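Local coordinates for VP5 (PDB 6QGI), which is an envelope protein of a haloarchaeal pleomorphic virus and probably drives fusion of the viral membrane with that of its host, at residues E261-R273 with Y473-K487. Sequence-based numbering, arbitrary orientation.
Sequences EIEVSDLVTPRER and YITQEEWDQLEQQNK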
ATOM      1  N   GLU A 261      38.363  -2.871 -12.973  1.00 45.63           N
ATOM      2  CA  GLU A 261      38.013  -1.442 -12.912  1.00 44.94           C
ATOM      3  C   GLU A 261      36.900  -1.225 -11.885  1.00 47.35           C
ATOM      4  O   GLU A 261      37.018  -0.335 -11.040  1.00 47.14           O
ATOM      5  CB  GLU A 261      37.592  -0.918 -14.294  1.00 45.93           C
ATOM      6  CG  GLU A 261      37.886   0.555 -14.520  1.00 56.77           C
ATOM      7  CD  GLU A 261      37.729   1.045 -15.949  1.00 77.88           C
ATOM      8  OE1 GLU A 261      38.148   0.324 -16.884  1.00 71.45           O
ATOM      9  OE2 GLU A 261      37.211   2.169 -16.134  1.00 74.97           O
ATOM     10  N   ILE A 262      35.847  -2.071 -11.937  1.00 42.55           N
ATOM     11  CA  ILE A 262      34.721  -2.045 -11.000  1.00 41.27           C
ATOM     12  C   ILE A 262      34.674  -3.384 -10.240  1.00 45.29           C
ATOM     13  O   ILE A 262      34.684  -4.450 -10.865  1.00 44.29           O
ATOM     14  CB  ILE A 262      33.343  -1.727 -11.673  1.00 42.92           C
ATOM     15  CG1 ILE A 262      33.419  -0.574 -12.706  1.00 43.24           C
ATOM     16  CG2 ILE A 262      32.271  -1.445 -10.610  1.00 42.33           C
ATOM     17  CD1 ILE A 262      32.241  -0.552 -13.715  1.00 47.13           C
ATOM     18  N   GLU A 263      34.623  -3.315  -8.898  1.00 42.72           N
ATOM     19  CA  GLU A 263      34.529  -4.479  -8.016  1.00 43.05           C
ATOM     20  C   GLU A 263      33.272  -4.341  -7.158  1.00 46.62           C
ATOM     21  O   GLU A 263      33.243  -3.553  -6.209  1.00 46.18           O
ATOM     22  CB  GLU A 263      35.800  -4.653  -7.162  1.00 45.76           C
ATOM     23  CG  GLU A 263      37.017  -5.131  -7.946  1.00 57.76           C
ATOM     24  CD  GLU A 263      36.950  -6.508  -8.589  1.00 81.05           C
ATOM     25  OE1 GLU A 263      36.183  -7.370  -8.100  1.00 75.44           O
ATOM     26  OE2 GLU A 263      37.684  -6.727  -9.580  1.00 75.75           O
ATOM     27  N   VAL A 264      32.214  -5.079  -7.537  1.00 43.14           N
ATOM     28  CA  VAL A 264      30.908  -5.014  -6.872  1.00 42.46           C
ATOM     29  C   VAL A 264      30.437  -6.402  -6.368  1.00 47.31           C
ATOM     30  O   VAL A 264      29.246  -6.588  -6.094  1.00 46.12           O
ATOM     31  CB  VAL A 264      29.835  -4.340  -7.777  1.00 45.24           C
ATOM     32  CG1 VAL A 264      30.067  -2.836  -7.881  1.00 45.08           C
ATOM     33  CG2 VAL A 264      29.760  -4.987  -9.162  1.00 44.89           C
ATOM     34  N   SER A 265      31.376  -7.348  -6.207  1.00 45.44           N
ATOM     35  CA  SER A 265      31.085  -8.696  -5.710  1.00 45.69           C
ATOM     36  C   SER A 265      30.806  -8.664  -4.204  1.00 50.17           C
ATOM     37  O   SER A 265      29.948  -9.398  -3.720  1.00 49.01           O
ATOM     38  CB  SER A 265      32.253  -9.635  -6.006  1.00 50.93           C
ATOM     39  OG  SER A 265      32.718  -9.493  -7.338  1.00 61.11           O
ATOM     40  N   ASP A 266      31.534  -7.796  -3.479  1.00 48.40           N
ATOM     41  CA  ASP A 266      31.468  -7.586  -2.028  1.00 48.81           C
ATOM     42  C   ASP A 266      30.285  -6.676  -1.623  1.00 50.39           C
ATOM     43  O   ASP A 266      29.925  -6.631  -0.444  1.00 50.19           O
ATOM     44  CB  ASP A 266      32.803  -6.959  -1.564  1.00 52.64           C
ATOM     45  CG  ASP A 266      33.056  -6.946  -0.067  1.00 68.25           C
ATOM     46  OD1 ASP A 266      33.246  -8.038   0.514  1.00 70.05           O
ATOM     47  OD2 ASP A 266      33.098  -5.840   0.518  1.00 75.20           O
ATOM     48  N   LEU A 267      29.690  -5.961  -2.601  1.00 44.92           N
ATOM     49  CA  LEU A 267      28.595  -5.011  -2.398  1.00 43.50           C
ATOM     50  C   LEU A 267      27.264  -5.733  -2.101  1.00 45.48           C
ATOM     51  O   LEU A 267      26.900  -6.702  -2.775  1.00 44.54           O
ATOM     52  CB  LEU A 267      28.494  -4.067  -3.633  1.00 43.31           C
ATOM     53  CG  LEU A 267      27.200  -3.260  -3.945  1.00 47.68           C
ATOM     54  CD1 LEU A 267      26.859  -2.278  -2.875  1.00 48.37           C
ATOM     55  CD2 LEU A 267      27.353  -2.466  -5.209  1.00 50.41           C
ATOM     56  N   VAL A 268      26.572  -5.255  -1.048  1.00 40.99           N
ATOM     57  CA  VAL A 268      25.261  -5.734  -0.602  1.00 39.75           C
ATOM     58  C   VAL A 268      24.244  -4.723  -1.135  1.00 41.52           C
ATOM     59  O   VAL A 268      24.250  -3.561  -0.710  1.00 41.45           O
ATOM     60  CB  VAL A 268      25.171  -5.942   0.938  1.00 44.14           C
ATOM     61  CG1 VAL A 268      23.806  -6.494   1.343  1.00 43.27           C
ATOM     62  CG2 VAL A 268      26.287  -6.850   1.448  1.00 44.84           C
ATOM     63  N   THR A 269      23.429  -5.155  -2.121  1.00 35.82           N
ATOM     64  CA  THR A 269      22.444  -4.331  -2.833  1.00 34.22           C
ATOM     65  C   THR A 269      21.360  -3.766  -1.892  1.00 36.94           C
ATOM     66  O   THR A 269      21.022  -4.428  -0.904  1.00 36.02           O
ATOM     67  CB  THR A 269      21.785  -5.122  -3.994  1.00 40.34           C
ATOM     68  OG1 THR A 269      20.829  -6.063  -3.499  1.00 39.44           O
ATOM     69  CG2 THR A 269      22.789  -5.806  -4.900  1.00 38.87           C
ATOM     70  N   PRO A 270      20.768  -2.578  -2.206  1.00 33.07           N
ATOM     71  CA  PRO A 270      19.680  -2.047  -1.361  1.00 32.07           C
ATOM     72  C   PRO A 270      18.545  -3.064  -1.202  1.00 34.20           C
ATOM     73  O   PRO A 270      18.001  -3.205  -0.107  1.00 33.41           O
ATOM     74  CB  PRO A 270      19.219  -0.803  -2.123  1.00 33.49           C
ATOM     75  CG  PRO A 270      20.396  -0.396  -2.923  1.00 38.86           C
ATOM     76  CD  PRO A 270      21.034  -1.677  -3.348  1.00 34.57           C
ATOM     77  N   ARG A 271      18.254  -3.821  -2.288  1.00 29.73           N
ATOM     78  CA  ARG A 271      17.262  -4.900  -2.354  1.00 28.46           C
ATOM     79  C   ARG A 271      17.632  -6.014  -1.359  1.00 33.29           C
ATOM     80  O   ARG A 271      16.782  -6.397  -0.561  1.00 32.95           O
ATOM     81  CB  ARG A 271      17.173  -5.447  -3.794  1.00 25.84           C
ATOM     82  CG  ARG A 271      16.133  -6.536  -3.997  1.00 29.59           C
ATOM     83  CD  ARG A 271      16.583  -7.553  -5.027  1.00 41.33           C
ATOM     84  NE  ARG A 271      15.522  -8.519  -5.310  1.00 48.75           N
ATOM     85  CZ  ARG A 271      15.592  -9.493  -6.215  1.00 61.03           C
ATOM     86  NH1 ARG A 271      16.692  -9.651  -6.942  1.00 49.93           N
ATOM     87  NH2 ARG A 271      14.567 -10.310  -6.403  1.00 46.02           N
ATOM     88  N   GLU A 272      18.902  -6.501  -1.385  1.00 30.73           N
ATOM     89  CA  GLU A 272      19.409  -7.546  -0.484  1.00 31.20           C
ATOM     90  C   GLU A 272      19.302  -7.111   0.988  1.00 34.89           C
ATOM     91  O   GLU A 272      18.815  -7.891   1.803  1.00 34.41           O
ATOM     92  CB  GLU A 272      20.859  -7.911  -0.828  1.00 33.51           C
ATOM     93  CG  GLU A 272      21.396  -9.131  -0.095  1.00 48.49           C
ATOM     94  CD  GLU A 272      22.863  -9.462  -0.322  1.00 85.32           C
ATOM     95  OE1 GLU A 272      23.506  -8.813  -1.180  1.00 82.90           O
ATOM     96  OE2 GLU A 272      23.373 -10.377   0.365  1.00 86.39           O
ATOM     97  N   ARG A 273      19.733  -5.869   1.315  1.00 31.18           N
ATOM     98  CA  ARG A 273      19.669  -5.297   2.664  1.00 31.28           C
ATOM     99  C   ARG A 273      18.217  -5.290   3.189  1.00 34.16           C
ATOM    100  O   ARG A 273      17.989  -5.700   4.330  1.00 34.42           O
ATOM    101  CB  ARG A 273      20.260  -3.878   2.680  1.00 32.39           C
ATOM    102  CG  ARG A 273      20.619  -3.374   4.074  1.00 47.01           C
ATOM    103  CD  ARG A 273      21.103  -1.934   4.063  1.00 63.69           C
ATOM    104  NE  ARG A 273      22.482  -1.812   3.581  1.00 77.13           N
ATOM    105  CZ  ARG A 273      23.548  -1.727   4.373  1.00 94.12           C
ATOM    106  NH1 ARG A 273      23.413  -1.737   5.691  1.00 81.73           N
ATOM    107  NH2 ARG A 273      24.762  -1.623   3.844  1.00 82.95           N
ATOM    108  N   TYR A 473      26.686   4.213 -13.935  1.00 36.02           N
ATOM    109  CA  TYR A 473      27.248   3.207 -13.011  1.00 34.68           C
ATOM    110  C   TYR A 473      28.315   2.377 -13.734  1.00 38.43           C
ATOM    111  O   TYR A 473      28.289   1.143 -13.754  1.00 37.76           O
ATOM    112  CB  TYR A 473      26.140   2.356 -12.371  1.00 33.77           C
ATOM    113  CG  TYR A 473      25.355   3.131 -11.338  1.00 33.35           C
ATOM    114  CD1 TYR A 473      25.764   3.169 -10.010  1.00 35.14           C
ATOM    115  CD2 TYR A 473      24.230   3.870 -11.695  1.00 33.20           C
ATOM    116  CE1 TYR A 473      25.069   3.913  -9.061  1.00 35.16           C
ATOM    117  CE2 TYR A 473      23.495   4.576 -10.743  1.00 33.40           C
ATOM    118  CZ  TYR A 473      23.927   4.602  -9.428  1.00 39.10           C
ATOM    119  OH  TYR A 473      23.257   5.316  -8.476  1.00 37.09           O
ATOM    120  N   ILE A 474      29.265   3.109 -14.334  1.00 35.20           N
ATOM    121  CA  ILE A 474      30.390   2.590 -15.104  1.00 35.49           C
ATOM    122  C   ILE A 474      31.703   2.903 -14.367  1.00 39.78           C
ATOM    123  O   ILE A 474      32.782   2.581 -14.869  1.00 40.95           O
ATOM    124  CB  ILE A 474      30.365   3.156 -16.554  1.00 38.93           C
ATOM    125  CG1 ILE A 474      30.507   4.707 -16.579  1.00 39.96           C
ATOM    126  CG2 ILE A 474      29.094   2.697 -17.287  1.00 38.47           C
ATOM    127  CD1 ILE A 474      30.954   5.321 -17.932  1.00 47.63           C
ATOM    128  N   THR A 475      31.604   3.517 -13.166  1.00 35.05           N
ATOM    129  CA  THR A 475      32.746   3.862 -12.312  1.00 35.26           C
ATOM    130  C   THR A 475      32.529   3.288 -10.914  1.00 38.28           C
ATOM    131  O   THR A 475      31.384   3.108 -10.496  1.00 36.92           O
ATOM    132  CB  THR A 475      33.004   5.395 -12.247  1.00 39.08           C
ATOM    133  OG1 THR A 475      32.073   6.027 -11.366  1.00 38.37           O
ATOM    134  CG2 THR A 475      33.006   6.072 -13.613  1.00 34.20           C
ATOM    135  N   GLN A 476      33.636   3.035 -10.190  1.00 35.84           N
ATOM    136  CA  GLN A 476      33.655   2.505  -8.825  1.00 35.73           C
ATOM    137  C   GLN A 476      33.015   3.499  -7.844  1.00 40.82           C
ATOM    138  O   GLN A 476      32.230   3.078  -6.988  1.00 40.44           O
ATOM    139  CB  GLN A 476      35.101   2.177  -8.397  1.00 37.89           C
ATOM    140  CG  GLN A 476      35.232   1.423  -7.067  1.00 39.91           C
ATOM    141  CD  GLN A 476      34.775  -0.009  -7.160  1.00 46.98           C
ATOM    142  OE1 GLN A 476      35.390  -0.841  -7.833  1.00 38.86           O
ATOM    143  NE2 GLN A 476      33.684  -0.326  -6.483  1.00 36.90           N
ATOM    144  N   GLU A 477      33.337   4.807  -7.987  1.00 37.94           N
ATOM    145  CA  GLU A 477      32.827   5.903  -7.159  1.00 38.09           C
ATOM    146  C   GLU A 477      31.291   5.873  -7.116  1.00 40.87           C
ATOM    147  O   GLU A 477      30.716   5.900  -6.027  1.00 40.42           O
ATOM    148  CB  GLU A 477      33.340   7.253  -7.694  1.00 40.65           C
ATOM    149  CG  GLU A 477      33.063   8.440  -6.781  1.00 55.39           C
ATOM    150  CD  GLU A 477      33.472   9.814  -7.288  1.00 80.40           C
ATOM    151  OE1 GLU A 477      33.815   9.946  -8.486  1.00 71.56           O
ATOM    152  OE2 GLU A 477      33.439  10.769  -6.478  1.00 77.63           O
ATOM    153  N   GLU A 478      30.648   5.757  -8.304  1.00 36.39           N
ATOM    154  CA  GLU A 478      29.195   5.676  -8.494  1.00 34.36           C
ATOM    155  C   GLU A 478      28.582   4.530  -7.685  1.00 36.43           C
ATOM    156  O   GLU A 478      27.593   4.744  -6.985  1.00 35.91           O
ATOM    157  CB  GLU A 478      28.859   5.487  -9.983  1.00 35.24           C
ATOM    158  CG  GLU A 478      28.980   6.745 -10.824  1.00 45.37           C
ATOM    159  CD  GLU A 478      28.688   6.515 -12.293  1.00 65.52           C
ATOM    160  OE1 GLU A 478      27.513   6.672 -12.693  1.00 64.94           O
ATOM    161  OE2 GLU A 478      29.628   6.169 -13.045  1.00 57.41           O
ATOM    162  N   TRP A 479      29.189   3.328  -7.768  1.00 31.87           N
ATOM    163  CA  TRP A 479      28.747   2.115  -7.075  1.00 30.34           C
ATOM    164  C   TRP A 479      28.974   2.180  -5.561  1.00 34.67           C
ATOM    165  O   TRP A 479      28.137   1.678  -4.809  1.00 33.52           O
ATOM    166  CB  TRP A 479      29.448   0.891  -7.656  1.00 28.64           C
ATOM    167  CG  TRP A 479      28.843   0.431  -8.944  1.00 28.47           C
ATOM    168  CD1 TRP A 479      29.361   0.587 -10.195  1.00 31.57           C
ATOM    169  CD2 TRP A 479      27.581  -0.229  -9.110  1.00 27.06           C
ATOM    170  NE1 TRP A 479      28.518   0.034 -11.130  1.00 30.27           N
ATOM    171  CE2 TRP A 479      27.414  -0.471 -10.492  1.00 30.78           C
ATOM    172  CE3 TRP A 479      26.573  -0.650  -8.221  1.00 27.39           C
ATOM    173  CZ2 TRP A 479      26.283  -1.118 -11.007  1.00 29.10           C
ATOM    174  CZ3 TRP A 479      25.460  -1.303  -8.731  1.00 27.79           C
ATOM    175  CH2 TRP A 479      25.325  -1.538 -10.107  1.00 28.29           C
ATOM    176  N   ASP A 480      30.102   2.788  -5.123  1.00 32.70           N
ATOM    177  CA  ASP A 480      30.452   2.976  -3.712  1.00 33.33           C
ATOM    178  C   ASP A 480      29.481   3.977  -3.057  1.00 37.35           C
ATOM    179  O   ASP A 480      29.069   3.778  -1.909  1.00 36.25           O
ATOM    180  CB  ASP A 480      31.916   3.451  -3.564  1.00 36.40           C
ATOM    181  CG  ASP A 480      32.999   2.432  -3.920  1.00 46.58           C
ATOM    182  OD1 ASP A 480      32.662   1.238  -4.109  1.00 46.27           O
ATOM    183  OD2 ASP A 480      34.185   2.826  -3.996  1.00 54.08           O
ATOM    184  N   GLN A 481      29.097   5.027  -3.816  1.00 34.45           N
ATOM    185  CA  GLN A 481      28.154   6.063  -3.395  1.00 34.44           C
ATOM    186  C   GLN A 481      26.753   5.474  -3.230  1.00 37.51           C
ATOM    187  O   GLN A 481      26.070   5.828  -2.268  1.00 37.99           O
ATOM    188  CB  GLN A 481      28.133   7.225  -4.399  1.00 36.30           C
ATOM    189  CG  GLN A 481      27.780   8.568  -3.760  1.00 60.40           C
ATOM    190  CD  GLN A 481      27.497   9.675  -4.754  1.00 85.76           C
ATOM    191  OE1 GLN A 481      27.395   9.465  -5.971  1.00 81.06           O
ATOM    192  NE2 GLN A 481      27.348  10.890  -4.246  1.00 81.20           N
ATOM    193  N   LEU A 482      26.336   4.561  -4.149  1.00 31.92           N
ATOM    194  CA  LEU A 482      25.041   3.868  -4.092  1.00 29.62           C
ATOM    195  C   LEU A 482      24.958   3.107  -2.766  1.00 33.44           C
ATOM    196  O   LEU A 482      24.001   3.287  -2.010  1.00 33.22           O
ATOM    197  CB  LEU A 482      24.876   2.911  -5.306  1.00 28.48           C
ATOM    198  CG  LEU A 482      23.532   2.151  -5.439  1.00 30.60           C
ATOM    199  CD1 LEU A 482      23.084   2.072  -6.878  1.00 29.57           C
ATOM    200  CD2 LEU A 482      23.626   0.742  -4.871  1.00 31.25           C
ATOM    201  N   GLU A 483      26.003   2.304  -2.483  1.00 29.75           N
ATOM    202  CA  GLU A 483      26.192   1.488  -1.288  1.00 29.58           C
ATOM    203  C   GLU A 483      26.184   2.339  -0.017  1.00 33.64           C
ATOM    204  O   GLU A 483      25.537   1.955   0.957  1.00 32.87           O
ATOM    205  CB  GLU A 483      27.527   0.725  -1.399  1.00 31.89           C
ATOM    206  CG  GLU A 483      27.822  -0.228  -0.248  1.00 45.02           C
ATOM    207  CD  GLU A 483      29.200  -0.857  -0.294  1.00 72.42           C
ATOM    208  OE1 GLU A 483      29.299  -2.058  -0.630  1.00 73.25           O
ATOM    209  OE2 GLU A 483      30.186  -0.147   0.015  1.00 69.30           O
ATOM    210  N   GLN A 484      26.908   3.482  -0.025  1.00 31.22           N
ATOM    211  CA  GLN A 484      27.026   4.358   1.137  1.00 32.10           C
ATOM    212  C   GLN A 484      25.734   5.116   1.413  1.00 36.14           C
ATOM    213  O   GLN A 484      25.314   5.138   2.572  1.00 35.80           O
ATOM    214  CB  GLN A 484      28.211   5.330   0.999  1.00 34.88           C
ATOM    215  CG  GLN A 484      28.655   5.996   2.315  1.00 51.50           C
ATOM    216  CD  GLN A 484      28.831   5.050   3.491  1.00 71.49           C
ATOM    217  OE1 GLN A 484      28.218   5.223   4.550  1.00 66.98           O
ATOM    218  NE2 GLN A 484      29.671   4.033   3.340  1.00 64.26           N
ATOM    219  N   GLN A 485      25.091   5.702   0.369  1.00 32.53           N
ATOM    220  CA  GLN A 485      23.829   6.449   0.505  1.00 31.98           C
ATOM    221  C   GLN A 485      22.720   5.572   1.084  1.00 36.62           C
ATOM    222  O   GLN A 485      21.908   6.055   1.878  1.00 36.54           O
ATOM    223  CB  GLN A 485      23.374   7.038  -0.835  1.00 32.54           C
ATOM    224  CG  GLN A 485      24.076   8.342  -1.205  1.00 44.58           C
ATOM    225  CD  GLN A 485      24.070   8.628  -2.689  1.00 61.90           C
ATOM    226  OE1 GLN A 485      23.610   7.832  -3.515  1.00 55.28           O
ATOM    227  NE2 GLN A 485      24.603   9.780  -3.066  1.00 56.00           N
ATOM    228  N   ASN A 486      22.705   4.280   0.703  1.00 33.00           N
ATOM    229  CA  ASN A 486      21.733   3.304   1.183  1.00 32.18           C
ATOM    230  C   ASN A 486      21.994   2.967   2.652  1.00 37.17           C
ATOM    231  O   ASN A 486      21.053   2.940   3.446  1.00 35.88           O
ATOM    232  CB  ASN A 486      21.772   2.041   0.315  1.00 32.05           C
ATOM    233  CG  ASN A 486      20.842   0.946   0.774  1.00 43.94           C
ATOM    234  OD1 ASN A 486      21.284  -0.108   1.246  1.00 36.83           O
ATOM    235  ND2 ASN A 486      19.538   1.173   0.659  1.00 31.51           N
ATOM    236  N   LYS A 487      23.274   2.723   3.006  1.00 35.70           N
ATOM    237  CA  LYS A 487      23.720   2.387   4.360  1.00 36.68           C
ATOM    238  C   LYS A 487      23.410   3.522   5.351  1.00 41.65           C
ATOM    239  O   LYS A 487      22.943   3.233   6.454  1.00 41.34           O
ATOM    240  CB  LYS A 487      25.227   2.069   4.362  1.00 40.25           C
ATOM    241  CG  LYS A 487      25.722   1.368   5.624  1.00 56.80           C
ATOM    242  CD  LYS A 487      27.197   1.664   5.883  1.00 68.92           C
ATOM    243  CE  LYS A 487      27.638   1.209   7.254  1.00 78.91           C
ATOM    244  NZ  LYS A 487      28.963   1.769   7.622  1.00 88.05           N
TER
HETATM  245  O   HOH W   1      27.456  -3.391   0.844  1.00 33.29           O
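V264 sets a methyl on the indole of W479: CG1 lies over one face of the five-membered ring, 4.0 Å from its centroid and 27° off the normal, a CH-pi contact, while Y473 backs the opposite face. I262 CG2 approaches CD1 and L267 CD2 approaches CE3 of the W479 indole, and both side chains cross it at about a right angle, so three apolar residues of the loop share one tryptophan. Its NE1 donates to Y473 O, which helps fix the ring's rotation.

How a helix can hold a neighbouring loop by its backbone is illustrated by Q476. With CG anti to its own N (chi1 -171°) and the chain bent at chi2, the amide pairs with both backbone polar groups of E263: Q476 OE1 receives E263 N at 2.8 Å, in the carbonyl plane on a lone pair, and Q476 NE2 gives a longer bond to E263 O, meeting it from above the carbonyl plane. D480 OD1 takes a second bond from NE2.

Farther along, E483, its chain extended, and L267 pass each other in opposite directions, L267 CD1 lying against E483 CB and OE1, and a water links E483 OE1 to V268 N. P270 CB rests 3.4 Å from N486 ND2, and the R273 guanidinium lays one face over K487.

The segment 261-273 thus runs along the start of helix 476-496 and into helix 270-279; helix 66-86 also touches W479, and helix 225-253 meets I474.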